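Local coordinates for protein glycoside hydrolase family 43 (Halothermothrix orenii, PDB 4QQS) that is a five-bladed beta-propeller glycosidase with alpha-L-arabinofuranosidase activity, probably hydrolysing arabinofuranosyl linkages in plant polysaccharides such as xylan, at residues Y30-V41 with L52-Y60; S217-A225 with K236-M247. One frame throughout, in Å; residues are numbered along the deposited sequence.

Overall arrangement
Both contacts lie about 15 Å from the centre of the chain, on opposite sides of it, with their own centres 28 Å apart and their nearest atoms about 9 Å apart, so they do not touch. Each is partly buried and fastens one blade region of the propeller along an antiparallel backbone seam with a classic beta bulge. Interaction 1 pairs the third and fourth strands of a four-stranded sheet, and its salt bridge across the segments, Arg-37 with Asp-58, lies at the partly exposed end away from the hairpin turn. Interaction 2 sets strand 221-227 against a chain that is mostly irregular; there a side-chain amide adds to the backbone pairing, two tyrosine rings are offset with little overlap, and the salt bridge lies toward the surface.

Interaction 1. Residues Y30-V41 with L52-Y60; sequences YATSAINRGFKV and LKGLALDSY
The guanidinium of Arg-37 has the ring of Tyr-60 over one face, with CD2 of Tyr-60 3.3 Å from CZ of Arg-37 and the two planes 33° apart, and the carboxylate of Asp-58 at its edge. Lower on the same side chain, CG of Arg-37 stands 3.9 Å from the centroid of the Tyr-60 ring, a CH-pi contact only 7° off the normal. At the edge of that ring a water accepts from Tyr-60 OH and donates to Asn-36 O. The Tyr-30 ring has Ala-56 CB at its edge, and the Phe-39 ring has Leu-57 CB. The extended chain of Arg-37, with CG anti to the backbone N (chi1 177°), lays its methylenes across the Tyr-60 face and brings two nitrogens side-on to Asp-58. NE meets OD1 and NH2 meets OD2, each at 2.7 Å, the latter on the syn side. Arg-37 NE and Tyr-60 N reach OD1 from opposite faces of the carboxylate plane; the second bond makes an Asx turn that helps fix the carboxylate.

The fold here is an antiparallel beta hairpin, strands 38-44 and 51-58, at the outer side of a propeller blade. Ala-56 and Leu-57 both face Phe-39, a classic bulge that shifts the register by one. Beyond it, Val-41 N reaches Gly-54 O at 2.9 Å.

Phe-39 and Leu-57 lie side by side, CD2 of Phe-39 4.0 Å from CD1 of Leu-57, while Met-85 of the next blade touches both. Ala-56 puts CB 3.7 Å from CG1 of Val-41. Where the loop 33-37 enters the strand, Arg-37 O accepts from both N and OG of Ser-59, OG at 2.7 Å.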
loop_
_atom_site.group_PDB
_atom_site.type_symbol
_atom_site.label_atom_id
_atom_site.label_comp_id
_atom_site.label_asym_id
_atom_site.label_seq_id
_atom_site.Cartn_x
_atom_site.Cartn_y
_atom_site.Cartn_z
ATOM N N TYR A 30 4.978 8.418 1.324
ATOM C CA TYR A 30 3.714 8.893 1.865
ATOM C C TYR A 30 3.188 7.777 2.750
ATOM O O TYR A 30 3.315 6.612 2.395
ATOM C CB TYR A 30 2.711 9.181 0.741
ATOM C CG TYR A 30 3.246 10.054 -0.373
ATOM C CD1 TYR A 30 3.966 9.506 -1.421
ATOM C CD2 TYR A 30 3.043 11.425 -0.376
ATOM C CE1 TYR A 30 4.462 10.281 -2.441
ATOM C CE2 TYR A 30 3.539 12.215 -1.405
ATOM C CZ TYR A 30 4.252 11.628 -2.434
ATOM O OH TYR A 30 4.769 12.362 -3.472
ATOM N N ALA A 31 2.585 8.098 3.885
ATOM C CA ALA A 31 2.140 7.066 4.810
ATOM C C ALA A 31 0.946 7.521 5.610
ATOM O O ALA A 31 0.717 8.721 5.791
ATOM C CB ALA A 31 3.275 6.669 5.764
ATOM N N THR A 32 0.186 6.552 6.110
ATOM C CA THR A 32 -0.735 6.807 7.214
ATOM C C THR A 32 0.087 7.428 8.342
ATOM O O THR A 32 1.132 6.903 8.721
ATOM C CB THR A 32 -1.389 5.504 7.678
ATOM O OG1 THR A 32 -2.049 4.910 6.560
ATOM C CG2 THR A 32 -2.373 5.751 8.793
ATOM N N SER A 33 -0.361 8.574 8.841
ATOM C CA SER A 33 0.493 9.403 9.671
ATOM C C SER A 33 -0.405 10.311 10.502
ATOM O O SER A 33 -0.805 9.936 11.607
ATOM C CB SER A 33 1.504 10.139 8.772
ATOM O OG SER A 33 0.879 10.766 7.653
ATOM N N ALA A 34 -0.792 11.453 9.944
ATOM C CA ALA A 34 -1.678 12.404 10.617
ATOM C C ALA A 34 -3.136 11.963 10.435
ATOM O O ALA A 34 -3.899 12.550 9.641
ATOM C CB ALA A 34 -1.457 13.787 10.059
ATOM N N ILE A 35 -3.522 10.920 11.163
ATOM C CA ILE A 35 -4.769 10.214 10.869
ATOM C C ILE A 35 -6.011 11.086 10.989
ATOM O O ILE A 35 -7.031 10.759 10.400
ATOM C CB ILE A 35 -4.932 8.951 11.754
ATOM C CG1 ILE A 35 -4.752 9.298 13.236
ATOM C CG2 ILE A 35 -3.956 7.868 11.306
ATOM C CD1 ILE A 35 -5.100 8.175 14.200
ATOM N N ASN A 36 -5.937 12.179 11.732
ATOM C CA ASN A 36 -7.101 13.048 11.869
ATOM C C ASN A 36 -7.200 14.088 10.759
ATOM O O ASN A 36 -8.192 14.810 10.681
ATOM C CB ASN A 36 -7.087 13.760 13.218
ATOM C CG ASN A 36 -7.298 12.818 14.381
ATOM O OD1 ASN A 36 -7.805 11.711 14.225
ATOM N ND2 ASN A 36 -6.938 13.274 15.568
ATOM N N ARG A 37 -6.190 14.166 9.894
ATOM C CA ARG A 37 -6.016 15.346 9.055
ATOM C C ARG A 37 -5.496 15.128 7.620
ATOM O O ARG A 37 -5.924 15.816 6.693
ATOM C CB ARG A 37 -5.090 16.314 9.826
ATOM C CG ARG A 37 -4.718 17.586 9.110
ATOM C CD ARG A 37 -3.912 18.510 9.987
ATOM N NE ARG A 37 -3.627 19.728 9.255
ATOM C CZ ARG A 37 -3.280 20.876 9.811
ATOM N NH1 ARG A 37 -3.186 20.980 11.131
ATOM N NH2 ARG A 37 -3.040 21.927 9.042
ATOM N N GLY A 38 -4.543 14.228 7.416
ATOM C CA GLY A 38 -3.916 14.131 6.114
ATOM C C GLY A 38 -2.683 13.254 6.152
ATOM O O GLY A 38 -2.564 12.362 6.988
ATOM N N PHE A 39 -1.765 13.505 5.227
ATOM C CA PHE A 39 -0.632 12.618 5.012
ATOM C C PHE A 39 0.666 13.368 4.912
ATOM O O PHE A 39 0.815 14.267 4.081
ATOM C CB PHE A 39 -0.843 11.771 3.748
ATOM C CG PHE A 39 -2.156 11.056 3.755
ATOM C CD1 PHE A 39 -2.338 9.948 4.562
ATOM C CD2 PHE A 39 -3.220 11.521 3.004
ATOM C CE1 PHE A 39 -3.561 9.323 4.627
ATOM C CE2 PHE A 39 -4.456 10.907 3.065
ATOM C CZ PHE A 39 -4.626 9.803 3.876
ATOM N N LYS A 40 1.612 12.943 5.740
ATOM C CA LYS A 40 2.985 13.394 5.659
ATOM C C LYS A 40 3.702 12.767 4.474
ATOM O O LYS A 40 3.361 11.678 3.999
ATOM C CB LYS A 40 3.727 13.034 6.945
ATOM C CG LYS A 40 3.266 13.829 8.154
ATOM C CD LYS A 40 3.907 13.364 9.442
ATOM C CE LYS A 40 3.621 14.346 10.568
ATOM N NZ LYS A 40 4.028 13.838 11.900
ATOM N N VAL A 41 4.720 13.484 4.019
ATOM C CA VAL A 41 5.648 13.026 2.997
ATOM C C VAL A 41 7.079 13.191 3.511
ATOM O O VAL A 41 7.399 14.178 4.173
ATOM C CB VAL A 41 5.428 13.757 1.645
ATOM C CG1 VAL A 41 5.589 15.267 1.785
ATOM C CG2 VAL A 41 6.325 13.182 0.555
ATOM N N LEU A 52 11.649 14.421 6.781
ATOM C CA LEU A 52 10.243 14.789 6.808
ATOM C C LEU A 52 10.041 16.133 6.119
ATOM O O LEU A 52 10.752 17.088 6.412
ATOM C CB LEU A 52 9.799 14.856 8.264
ATOM C CG LEU A 52 8.379 15.348 8.523
ATOM C CD1 LEU A 52 7.331 14.476 7.826
ATOM C CD2 LEU A 52 8.107 15.418 10.023
ATOM N N LYS A 53 9.059 16.206 5.219
ATOM C CA LYS A 53 8.785 17.404 4.428
ATOM C C LYS A 53 7.349 17.917 4.545
ATOM O O LYS A 53 6.880 18.637 3.667
ATOM C CB LYS A 53 9.127 17.171 2.953
ATOM C CG LYS A 53 10.584 16.782 2.707
ATOM C CD LYS A 53 11.264 17.723 1.712
ATOM C CE LYS A 53 12.767 17.515 1.638
ATOM N NZ LYS A 53 13.354 18.031 0.359
ATOM N N GLY A 54 6.670 17.570 5.633
ATOM C CA GLY A 54 5.373 18.149 5.941
ATOM C C GLY A 54 4.195 17.392 5.365
ATOM O O GLY A 54 4.322 16.256 4.911
ATOM N N LEU A 55 3.025 18.024 5.398
ATOM C CA LEU A 55 1.811 17.395 4.880
ATOM C C LEU A 55 1.695 17.603 3.377
ATOM O O LEU A 55 1.458 18.715 2.904
ATOM C CB LEU A 55 0.553 17.933 5.572
ATOM C CG LEU A 55 0.379 17.621 7.059
ATOM C CD1 LEU A 55 -0.885 18.281 7.595
ATOM C CD2 LEU A 55 0.345 16.132 7.327
ATOM N N ALA A 56 1.823 16.516 2.630
ATOM C CA ALA A 56 1.583 16.546 1.190
ATOM C C ALA A 56 0.111 16.773 0.872
ATOM O O ALA A 56 -0.223 17.481 -0.073
ATOM C CB ALA A 56 2.047 15.244 0.565
ATOM N N LEU A 57 -0.757 16.142 1.655
ATOM C CA LEU A 57 -2.204 16.318 1.569
ATOM C C LEU A 57 -2.669 16.715 2.965
ATOM O O LEU A 57 -2.413 16.015 3.945
ATOM C CB LEU A 57 -2.863 15.010 1.104
ATOM C CG LEU A 57 -4.362 14.744 0.954
ATOM C CD1 LEU A 57 -5.136 14.908 2.247
ATOM C CD2 LEU A 57 -4.943 15.596 -0.132
ATOM N N ASP A 58 -3.323 17.864 3.039
ATOM C CA ASP A 58 -3.867 18.382 4.274
ATOM C C ASP A 58 -5.340 18.624 4.014
ATOM O O ASP A 58 -5.688 19.457 3.186
ATOM C CB ASP A 58 -3.146 19.690 4.630
ATOM C CG ASP A 58 -3.544 20.246 5.987
ATOM O OD1 ASP A 58 -4.431 19.657 6.641
ATOM O OD2 ASP A 58 -2.978 21.292 6.391
ATOM N N SER A 59 -6.218 17.904 4.697
ATOM C CA SER A 59 -7.635 18.128 4.505
ATOM C C SER A 59 -8.038 19.534 4.946
ATOM O O SER A 59 -9.089 20.008 4.524
ATOM C CB SER A 59 -8.465 17.070 5.232
ATOM O OG SER A 59 -8.305 17.145 6.637
ATOM N N TYR A 60 -7.210 20.190 5.770
ATOM C CA TYR A 60 -7.480 21.553 6.221
ATOM C C TYR A 60 -6.983 22.590 5.226
ATOM O O TYR A 60 -7.263 23.765 5.386
ATOM C CB TYR A 60 -6.823 21.837 7.571
ATOM C CG TYR A 60 -7.249 20.948 8.726
ATOM C CD1 TYR A 60 -8.264 20.002 8.599
ATOM C CD2 TYR A 60 -6.617 21.066 9.956
ATOM C CE1 TYR A 60 -8.624 19.199 9.667
ATOM C CE2 TYR A 60 -6.969 20.274 11.020
ATOM C CZ TYR A 60 -7.970 19.343 10.873
ATOM O OH TYR A 60 -8.316 18.557 11.947
HETATM O O HOH W 1 -10.318 16.233 11.154
#

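Interaction 2. Residues S217-A225 with K236-M247; sequences SPDYSIGYA and KYSGNPILSKRM
Strand 221-225 meets the chain 236-247 antiparallel at two separated points, Ile-222 with Leu-243 and Ala-225 with Lys-236, and a classic bulge places both Ile-242 and Leu-243 opposite Ile-222. Ile-222 N bonds Leu-243 O almost straight (177°), while Ile-222 O accepts from both bulge nitrogens. Between the two bridges the side-chain amide of Asn-240 adds two bonds to the Tyr-224 backbone: its OD1 takes Tyr-224 N at 2.9 Å and its ND2, also bonded to Gln-182 OE1, gives to Tyr-224 O at 3.0 Å. Tyr-237 N approaches that same oxygen from the opposite face of the carbonyl plane. With an alanine in place of Asn-240, Tyr-224 N is likely to lose its acceptor and Tyr-224 O one of its two donors.

This strand forms part of a propeller blade, pairing on its other side with strand 205-212. The peptide before Pro-241 is cis, and Pro-241 CB packs 3.2 Å from Ile-222 O. Over one face of the Tyr-224 ring lies CB of Tyr-237, a CH-pi contact 3.6 Å from the centroid; the ring planes differ by 16° but are displaced so far that they scarcely overlap. Ile-242 meets the edge of Tyr-224, CG2 3.6 Å from CD2, and Tyr-224 OH bonds Leu-299 N. Toward the surface, the chain of Lys-245, extended beyond CG, passes Pro-218 O and brings NZ 2.8 Å from OD1 of Asp-219 in a salt bridge, on the syn side of the carboxylate.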
loop_
_atom_site.group_PDB
_atom_site.type_symbol
_atom_site.label_atom_id
_atom_site.label_comp_id
_atom_site.label_asym_id
_atom_site.label_seq_id
_atom_site.Cartn_x
_atom_site.Cartn_y
_atom_site.Cartn_z
ATOM N N SER A 217 -1.527 -7.576 15.006
ATOM C CA SER A 217 -0.944 -8.855 15.401
ATOM C C SER A 217 0.447 -9.034 14.805
ATOM O O SER A 217 0.689 -8.586 13.686
ATOM C CB SER A 217 -1.834 -9.990 14.897
ATOM O OG SER A 217 -1.204 -11.248 15.039
ATOM N N PRO A 218 1.353 -9.729 15.515
ATOM C CA PRO A 218 2.647 -10.066 14.909
ATOM C C PRO A 218 2.487 -10.865 13.616
ATOM O O PRO A 218 3.399 -10.858 12.793
ATOM C CB PRO A 218 3.338 -10.893 15.998
ATOM C CG PRO A 218 2.667 -10.482 17.230
ATOM C CD PRO A 218 1.257 -10.220 16.893
ATOM N N ASP A 219 1.343 -11.523 13.442
ATOM C CA ASP A 219 1.104 -12.369 12.285
ATOM C C ASP A 219 0.660 -11.622 11.028
ATOM O O ASP A 219 0.459 -12.257 9.996
ATOM C CB ASP A 219 0.108 -13.470 12.634
ATOM C CG ASP A 219 0.675 -14.439 13.647
ATOM O OD1 ASP A 219 1.848 -14.846 13.488
ATOM O OD2 ASP A 219 -0.052 -14.769 14.610
ATOM N N TYR A 220 0.515 -10.299 11.102
ATOM C CA TYR A 220 0.341 -9.516 9.881
ATOM C C TYR A 220 1.507 -9.869 8.966
ATOM O O TYR A 220 2.650 -9.941 9.412
ATOM C CB TYR A 220 0.316 -8.033 10.188
ATOM C CG TYR A 220 -0.351 -7.151 9.161
ATOM C CD1 TYR A 220 -1.671 -7.351 8.801
ATOM C CD2 TYR A 220 0.322 -6.082 8.596
ATOM C CE1 TYR A 220 -2.313 -6.493 7.913
ATOM C CE2 TYR A 220 -0.300 -5.218 7.712
ATOM C CZ TYR A 220 -1.617 -5.418 7.383
ATOM O OH TYR A 220 -2.205 -4.516 6.519
ATOM N N SER A 221 1.223 -10.140 7.695
ATOM C CA SER A 221 2.257 -10.625 6.791
ATOM C C SER A 221 1.811 -10.453 5.348
ATOM O O SER A 221 0.628 -10.196 5.076
ATOM C CB SER A 221 2.625 -12.074 7.111
ATOM O OG SER A 221 1.505 -12.841 7.524
ATOM N N ILE A 222 2.772 -10.587 4.442
ATOM C CA ILE A 222 2.594 -10.288 3.029
ATOM C C ILE A 222 2.677 -11.545 2.188
ATOM O O ILE A 222 3.610 -12.349 2.336
ATOM C CB ILE A 222 3.668 -9.279 2.560
ATOM C CG1 ILE A 222 3.464 -7.953 3.298
ATOM C CG2 ILE A 222 3.629 -9.091 1.051
ATOM C CD1 ILE A 222 4.628 -6.997 3.201
ATOM N N GLY A 223 1.698 -11.699 1.297
ATOM C CA GLY A 223 1.699 -12.739 0.292
ATOM C C GLY A 223 1.555 -12.129 -1.088
ATOM O O GLY A 223 1.459 -10.911 -1.235
ATOM N N TYR A 224 1.479 -12.984 -2.106
ATOM C CA TYR A 224 1.119 -12.498 -3.430
ATOM C C TYR A 224 0.232 -13.467 -4.181
ATOM O O TYR A 224 0.112 -14.650 -3.825
ATOM C CB TYR A 224 2.353 -12.123 -4.274
ATOM C CG TYR A 224 3.137 -13.281 -4.846
ATOM C CD1 TYR A 224 2.918 -13.733 -6.131
ATOM C CD2 TYR A 224 4.115 -13.910 -4.094
ATOM C CE1 TYR A 224 3.662 -14.773 -6.656
ATOM C CE2 TYR A 224 4.866 -14.942 -4.612
ATOM C CZ TYR A 224 4.627 -15.376 -5.888
ATOM O OH TYR A 224 5.404 -16.386 -6.400
ATOM N N ALA A 225 -0.361 -12.933 -5.243
ATOM C CA ALA A 225 -1.118 -13.687 -6.217
ATOM C C ALA A 225 -0.643 -13.302 -7.603
ATOM O O ALA A 225 -0.064 -12.233 -7.789
ATOM C CB ALA A 225 -2.610 -13.415 -6.076
ATOM N N LYS A 236 -3.316 -17.310 -5.862
ATOM C CA LYS A 236 -2.340 -17.067 -4.808
ATOM C C LYS A 236 -1.160 -18.025 -4.894
ATOM O O LYS A 236 -1.289 -19.194 -5.245
ATOM C CB LYS A 236 -2.998 -17.157 -3.436
ATOM C CG LYS A 236 -3.840 -15.949 -3.147
ATOM C CD LYS A 236 -4.698 -16.073 -1.907
ATOM C CE LYS A 236 -5.472 -14.787 -1.674
ATOM N NZ LYS A 236 -6.355 -14.863 -0.514
ATOM N N TYR A 237 0.006 -17.508 -4.539
ATOM C CA TYR A 237 1.218 -18.311 -4.419
ATOM C C TYR A 237 1.063 -19.337 -3.296
ATOM O O TYR A 237 0.744 -18.999 -2.147
ATOM C CB TYR A 237 2.411 -17.386 -4.152
ATOM C CG TYR A 237 3.703 -18.115 -3.878
ATOM C CD1 TYR A 237 4.143 -19.130 -4.710
ATOM C CD2 TYR A 237 4.479 -17.786 -2.776
ATOM C CE1 TYR A 237 5.317 -19.809 -4.446
ATOM C CE2 TYR A 237 5.677 -18.449 -2.513
ATOM C CZ TYR A 237 6.089 -19.460 -3.354
ATOM O OH TYR A 237 7.253 -20.144 -3.102
ATOM N N SER A 238 1.339 -20.595 -3.607
ATOM C CA SER A 238 1.166 -21.662 -2.635
ATOM C C SER A 238 2.086 -21.524 -1.425
ATOM O O SER A 238 1.766 -22.009 -0.338
ATOM C CB SER A 238 1.412 -23.003 -3.302
ATOM O OG SER A 238 2.784 -23.121 -3.658
ATOM N N GLY A 239 3.230 -20.861 -1.610
ATOM C CA GLY A 239 4.213 -20.693 -0.559
ATOM C C GLY A 239 4.069 -19.430 0.267
ATOM O O GLY A 239 4.978 -19.089 1.012
ATOM N N ASN A 240 2.941 -18.733 0.155
ATOM C CA ASN A 240 2.700 -17.556 0.982
ATOM C C ASN A 240 2.746 -17.915 2.469
ATOM O O ASN A 240 2.431 -19.033 2.861
ATOM C CB ASN A 240 1.317 -16.997 0.689
ATOM C CG ASN A 240 1.248 -16.143 -0.569
ATOM O OD1 ASN A 240 2.251 -15.597 -1.037
ATOM N ND2 ASN A 240 0.039 -15.988 -1.095
ATOM N N PRO A 241 3.121 -16.954 3.317
ATOM C CA PRO A 241 3.532 -15.589 2.992
ATOM C C PRO A 241 4.982 -15.526 2.518
ATOM O O PRO A 241 5.810 -16.371 2.873
ATOM C CB PRO A 241 3.377 -14.861 4.335
ATOM C CG PRO A 241 3.671 -15.925 5.348
ATOM C CD PRO A 241 3.071 -17.183 4.771
ATOM N N ILE A 242 5.284 -14.491 1.739
ATOM C CA ILE A 242 6.651 -14.230 1.292
ATOM C C ILE A 242 7.430 -13.318 2.233
ATOM O O ILE A 242 8.657 -13.268 2.145
ATOM C CB ILE A 242 6.702 -13.704 -0.158
ATOM C CG1 ILE A 242 6.092 -12.313 -0.283
ATOM C CG2 ILE A 242 6.027 -14.696 -1.093
ATOM C CD1 ILE A 242 6.368 -11.687 -1.650
ATOM N N LEU A 243 6.741 -12.627 3.137
ATOM C CA LEU A 243 7.407 -11.778 4.108
ATOM C C LEU A 243 6.601 -11.879 5.392
ATOM O O LEU A 243 5.418 -11.518 5.438
ATOM C CB LEU A 243 7.511 -10.353 3.588
ATOM C CG LEU A 243 8.430 -9.438 4.396
ATOM C CD1 LEU A 243 9.870 -9.943 4.429
ATOM C CD2 LEU A 243 8.396 -8.024 3.833
ATOM N N SER A 244 7.233 -12.430 6.424
ATOM C CA SER A 244 6.551 -12.679 7.682
ATOM C C SER A 244 7.509 -12.428 8.849
ATOM O O SER A 244 8.714 -12.214 8.664
ATOM C CB SER A 244 5.950 -14.087 7.708
ATOM O OG SER A 244 6.958 -15.058 7.565
ATOM N N LYS A 245 6.945 -12.435 10.048
ATOM C CA LYS A 245 7.646 -12.016 11.245
ATOM C C LYS A 245 8.922 -12.811 11.518
ATOM O O LYS A 245 9.090 -13.966 11.108
ATOM C CB LYS A 245 6.704 -12.145 12.447
ATOM C CG LYS A 245 6.369 -13.591 12.780
ATOM C CD LYS A 245 5.293 -13.738 13.840
ATOM C CE LYS A 245 5.093 -15.215 14.190
ATOM N NZ LYS A 245 3.988 -15.418 15.135
ATOM N N ARG A 246 9.812 -12.156 12.252
ATOM C CA ARG A 246 10.973 -12.788 12.871
ATOM C C ARG A 246 11.074 -12.200 14.276
ATOM O O ARG A 246 11.800 -11.242 14.536
ATOM C CB ARG A 246 12.256 -12.539 12.068
ATOM C CG ARG A 246 12.353 -13.348 10.764
ATOM C CD ARG A 246 12.417 -14.859 10.997
ATOM N NE ARG A 246 13.555 -15.208 11.836
ATOM C CZ ARG A 246 14.800 -15.341 11.394
ATOM N NH1 ARG A 246 15.086 -15.207 10.105
ATOM N NH2 ARG A 246 15.762 -15.618 12.254
ATOM N N MET A 247 10.300 -12.759 15.191
ATOM C CA MET A 247 10.242 -12.209 16.529
ATOM C C MET A 247 11.595 -12.345 17.238
ATOM O O MET A 247 11.916 -11.549 18.106
ATOM C CB MET A 247 9.108 -12.872 17.310
ATOM C CG MET A 247 7.740 -12.645 16.662
ATOM S SD MET A 247 7.245 -10.908 16.586
ATOM C CE MET A 247 6.828 -10.592 18.293
HETATM O O HOH W 2 4.097 -12.462 10.249
#